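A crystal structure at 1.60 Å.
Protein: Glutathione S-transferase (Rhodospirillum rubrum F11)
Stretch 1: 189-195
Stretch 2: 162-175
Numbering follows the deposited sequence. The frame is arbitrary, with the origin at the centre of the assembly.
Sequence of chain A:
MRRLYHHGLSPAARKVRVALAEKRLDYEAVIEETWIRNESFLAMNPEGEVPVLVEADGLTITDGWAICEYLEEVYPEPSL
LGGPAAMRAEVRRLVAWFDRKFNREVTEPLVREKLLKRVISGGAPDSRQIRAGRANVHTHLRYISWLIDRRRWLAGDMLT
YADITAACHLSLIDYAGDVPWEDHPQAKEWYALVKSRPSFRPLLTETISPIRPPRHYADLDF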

# COMPACT_ATOMS: atom_id res chain seq x y z
N GLU A 189 26.21 5.33 -1.85
CA GLU A 189 26.41 6.69 -2.34
C GLU A 189 25.11 7.43 -2.54
O GLU A 189 25.03 8.59 -2.26
CB GLU A 189 27.27 6.71 -3.60
CG GLU A 189 28.75 6.51 -3.26
CD GLU A 189 29.19 7.23 -1.96
OE1 GLU A 189 29.17 8.51 -1.90
OE2 GLU A 189 29.52 6.52 -0.94
N TRP A 190 24.10 6.74 -3.08
CA TRP A 190 22.79 7.33 -3.27
C TRP A 190 22.17 7.71 -1.94
O TRP A 190 21.63 8.81 -1.77
CB TRP A 190 21.89 6.37 -4.08
CG TRP A 190 20.39 6.67 -3.85
CD1 TRP A 190 19.63 7.54 -4.49
CD2 TRP A 190 19.54 6.03 -2.89
NE1 TRP A 190 18.34 7.52 -4.03
CE2 TRP A 190 18.27 6.61 -3.01
CE3 TRP A 190 19.75 5.06 -1.93
CZ2 TRP A 190 17.22 6.25 -2.18
CZ3 TRP A 190 18.73 4.71 -1.09
CH2 TRP A 190 17.46 5.29 -1.23
N TYR A 191 22.29 6.83 -0.94
CA TYR A 191 21.71 7.13 0.37
C TYR A 191 22.42 8.31 1.01
O TYR A 191 21.82 9.12 1.64
CB TYR A 191 21.73 5.92 1.29
CG TYR A 191 21.09 6.13 2.65
CD1 TYR A 191 19.71 6.17 2.79
CD2 TYR A 191 21.85 6.40 3.75
CE1 TYR A 191 19.13 6.38 4.02
CE2 TYR A 191 21.28 6.59 4.99
CZ TYR A 191 19.91 6.58 5.12
OH TYR A 191 19.33 6.81 6.38
N ALA A 192 23.73 8.39 0.84
CA ALA A 192 24.46 9.55 1.37
C ALA A 192 23.97 10.85 0.79
O ALA A 192 23.94 11.85 1.50
CB ALA A 192 25.95 9.35 1.07
N LEU A 193 23.62 10.84 -0.49
CA LEU A 193 23.05 12.02 -1.10
C LEU A 193 21.70 12.38 -0.52
O LEU A 193 21.45 13.56 -0.17
CB LEU A 193 22.92 11.88 -2.59
CG LEU A 193 24.17 11.89 -3.44
CD1 LEU A 193 23.71 11.62 -4.87
CD2 LEU A 193 24.83 13.23 -3.31
N VAL A 194 20.85 11.37 -0.28
CA VAL A 194 19.54 11.71 0.28
C VAL A 194 19.67 12.18 1.72
O VAL A 194 19.01 13.15 2.14
CB VAL A 194 18.54 10.53 0.17
CG1 VAL A 194 17.21 10.91 0.83
CG2 VAL A 194 18.35 10.14 -1.30
N LYS A 195 20.46 11.45 2.49
CA LYS A 195 20.58 11.73 3.95
C LYS A 195 21.18 13.11 4.26
O LYS A 195 20.97 13.64 5.37
CB LYS A 195 21.32 10.63 4.68
CG LYS A 195 22.81 10.76 4.71
CD LYS A 195 23.50 9.64 5.53
CE LYS A 195 23.33 9.64 7.04
NZ LYS A 195 24.23 8.64 7.66
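Stretch 2 (162-175) ADITAACHLSLIDY

The centre of this contact is built around a methyl group. Ala 167, in the middle of the 162-175 helix, points its CA-to-CB bond toward the 189-195 helix, and three side chains gather on it: Val 194 CG1 lies 3.6 Å from Ala 167 CB, Trp 190 CH2 lies 4.0 Å from that same CB, and Tyr 191 CE1 lies 4.1 Å from it. Here too the backbones come nearest, with Tyr 191 CA and Ala 167 CA 6.4 Å apart. With only a methyl at Ala 167, the rings lie close to the helix backbone itself: Trp 190 CH2 stands 3.7 Å from the backbone Ala 167 N, and Tyr 191 CE1 stands 3.5 Å from Ala 167 O, each of these backbone atoms meeting the edge of its ring.

Both stretches are helical throughout, and each helix begins earlier in the chain. Their axes approach to 10.3 Å and cross at -98°, nearly perpendicular, so a short piece of the 189-195 helix, Trp 190 to Val 194, lies across several turns of its partner, from Asp 163 to Asp 174; the contact buries 401 Å² in all, counting both sides. The shorter stretch supplies the knobs. Trp 190, its CA-to-CB bond toward the partner and its chi1 in t, fits among Asp 163, Ala 166, Ala 167 and Leu 170. Its ring carbon CH2 is 3.7 Å from Ala 166 CB, while CZ3 is 3.8 Å from Leu 170 CD1, a methyl at the ring edge. Tyr 191, also t at chi1, has its CA-to-CB bond sideways, yet the end of its side chain comes nearer and settles among Ala 167, Leu 170, Ser 171 and Asp 174. Its CE1 is 4.2 Å from Leu 170 CB, so Ala 167 and Leu 170 border both pockets, a single helical turn serving two neighbouring aromatic residues.

Outward from this packing, each aromatic side chain carries a polar group to the margin. At one end, the indole nitrogen of Trp 190 donates a hydrogen bond from NE1 to Asp 163 OD1, 3.0 Å long with an N-H...acceptor angle of 160°. The carboxylate oxygen lies near the ring plane, where an indole N-H points, so the bond holds the ring by its edge while CH2 and CZ3 stay against Ala 166, Ala 167 and Leu 170. This is the only direct hydrogen bond between the two helices.

Farther along the 162-175 helix, Tyr 191 OH passes 3.3 Å from Ser 171 CB and reaches water. One water accepts from Tyr 191 OH at 2.7 Å and donates to Asp 174 OD2 at 2.8 Å. A second donates to Asp 174 OD2 at 2.7 Å and accepts from Lys 195 NZ at 2.8 Å. Lys 195 NZ and Asp 174 OD2 themselves remain 4.5 Å apart, beyond a salt bridge, so water carries their link. The design rule is legible: small residues where the helices cross, aromatic knobs over them, and polar tips paired directly at one end, through water at the other.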

# COMPACT_ATOMS: atom_id res chain seq x y z
N ALA A 162 9.86 8.16 -4.78
CA ALA A 162 10.59 6.89 -4.77
C ALA A 162 11.82 6.92 -3.93
O ALA A 162 12.08 6.00 -3.10
CB ALA A 162 10.96 6.49 -6.20
N ASP A 163 12.64 7.95 -4.13
CA ASP A 163 13.85 8.10 -3.31
C ASP A 163 13.50 8.31 -1.84
O ASP A 163 14.12 7.72 -0.94
CB ASP A 163 14.64 9.32 -3.77
CG ASP A 163 15.00 9.27 -5.23
OD1 ASP A 163 16.06 8.68 -5.57
OD2 ASP A 163 14.19 9.83 -6.04
N ILE A 164 12.46 9.10 -1.60
CA ILE A 164 12.10 9.40 -0.21
C ILE A 164 11.65 8.12 0.51
O ILE A 164 12.10 7.82 1.62
CB ILE A 164 11.02 10.45 -0.15
CG1 ILE A 164 11.56 11.80 -0.67
CG2 ILE A 164 10.59 10.67 1.29
CD1 ILE A 164 10.46 12.79 -0.88
N THR A 165 10.80 7.35 -0.14
CA THR A 165 10.26 6.12 0.45
C THR A 165 11.41 5.12 0.74
O THR A 165 11.54 4.63 1.86
CB THR A 165 9.20 5.50 -0.48
OG1 THR A 165 8.17 6.48 -0.76
CG2 THR A 165 8.58 4.26 0.19
N ALA A 166 12.24 4.86 -0.26
CA ALA A 166 13.33 3.91 -0.11
C ALA A 166 14.31 4.36 1.02
O ALA A 166 14.71 3.54 1.89
CB ALA A 166 14.10 3.76 -1.43
N ALA A 167 14.64 5.65 1.06
CA ALA A 167 15.60 6.18 2.02
C ALA A 167 14.98 6.14 3.41
O ALA A 167 15.69 5.92 4.40
CB ALA A 167 16.02 7.60 1.64
N CYS A 168 13.66 6.37 3.52
CA CYS A 168 13.02 6.40 4.85
C CYS A 168 12.99 4.98 5.42
O CYS A 168 13.26 4.77 6.62
CB CYS A 168 11.66 7.05 4.81
SG CYS A 168 11.77 8.83 4.69
N HIS A 169 12.69 3.99 4.59
CA HIS A 169 12.76 2.59 5.04
C HIS A 169 14.18 2.26 5.47
O HIS A 169 14.40 1.75 6.55
CB HIS A 169 12.29 1.69 3.92
CG HIS A 169 10.82 1.47 3.94
ND1 HIS A 169 9.90 2.21 3.23
CD2 HIS A 169 10.10 0.58 4.65
CE1 HIS A 169 8.69 1.72 3.44
NE2 HIS A 169 8.79 0.78 4.35
N LEU A 170 15.16 2.60 4.62
CA LEU A 170 16.55 2.28 4.90
C LEU A 170 17.04 2.98 6.14
O LEU A 170 17.90 2.44 6.86
CB LEU A 170 17.45 2.54 3.72
CG LEU A 170 17.39 1.42 2.66
CD1 LEU A 170 17.98 1.87 1.35
CD2 LEU A 170 18.18 0.21 3.16
N SER A 171 16.49 4.16 6.43
CA SER A 171 16.92 4.92 7.61
C SER A 171 16.57 4.15 8.86
O SER A 171 17.29 4.23 9.89
CB SER A 171 16.36 6.33 7.63
OG SER A 171 14.99 6.43 7.96
N LEU A 172 15.45 3.42 8.82
CA LEU A 172 15.06 2.64 10.01
C LEU A 172 15.91 1.37 10.13
O LEU A 172 16.33 1.02 11.24
CB LEU A 172 13.59 2.30 9.99
CG LEU A 172 12.77 3.48 10.46
CD1 LEU A 172 11.35 3.31 9.91
CD2 LEU A 172 12.83 3.58 11.98
N ILE A 173 16.27 0.76 9.00
CA ILE A 173 17.20 -0.38 9.02
C ILE A 173 18.55 0.10 9.53
O ILE A 173 19.20 -0.60 10.31
CB ILE A 173 17.36 -1.06 7.64
CG1 ILE A 173 15.98 -1.34 6.98
CG2 ILE A 173 18.14 -2.36 7.78
CD1 ILE A 173 14.92 -1.87 7.93
N ASP A 174 18.91 1.31 9.18
CA ASP A 174 20.21 1.86 9.59
C ASP A 174 20.18 2.22 11.06
O ASP A 174 21.17 1.98 11.77
CB ASP A 174 20.56 3.07 8.73
CG ASP A 174 22.02 3.40 8.70
OD1 ASP A 174 22.83 2.49 8.62
OD2 ASP A 174 22.37 4.62 8.66
N TYR A 175 19.07 2.74 11.56
CA TYR A 175 18.91 2.99 12.99
C TYR A 175 19.13 1.70 13.83
O TYR A 175 19.74 1.75 14.93
CB TYR A 175 17.53 3.62 13.26
CG TYR A 175 17.43 4.28 14.59
CD1 TYR A 175 17.31 3.53 15.75
CD2 TYR A 175 17.45 5.66 14.69
CE1 TYR A 175 17.22 4.17 16.98
CE2 TYR A 175 17.38 6.31 15.91
CZ TYR A 175 17.27 5.53 17.06
OH TYR A 175 17.18 6.17 18.29
O HOH W 1 21.15 7.07 8.33
O HOH W 2 24.13 5.88 7.06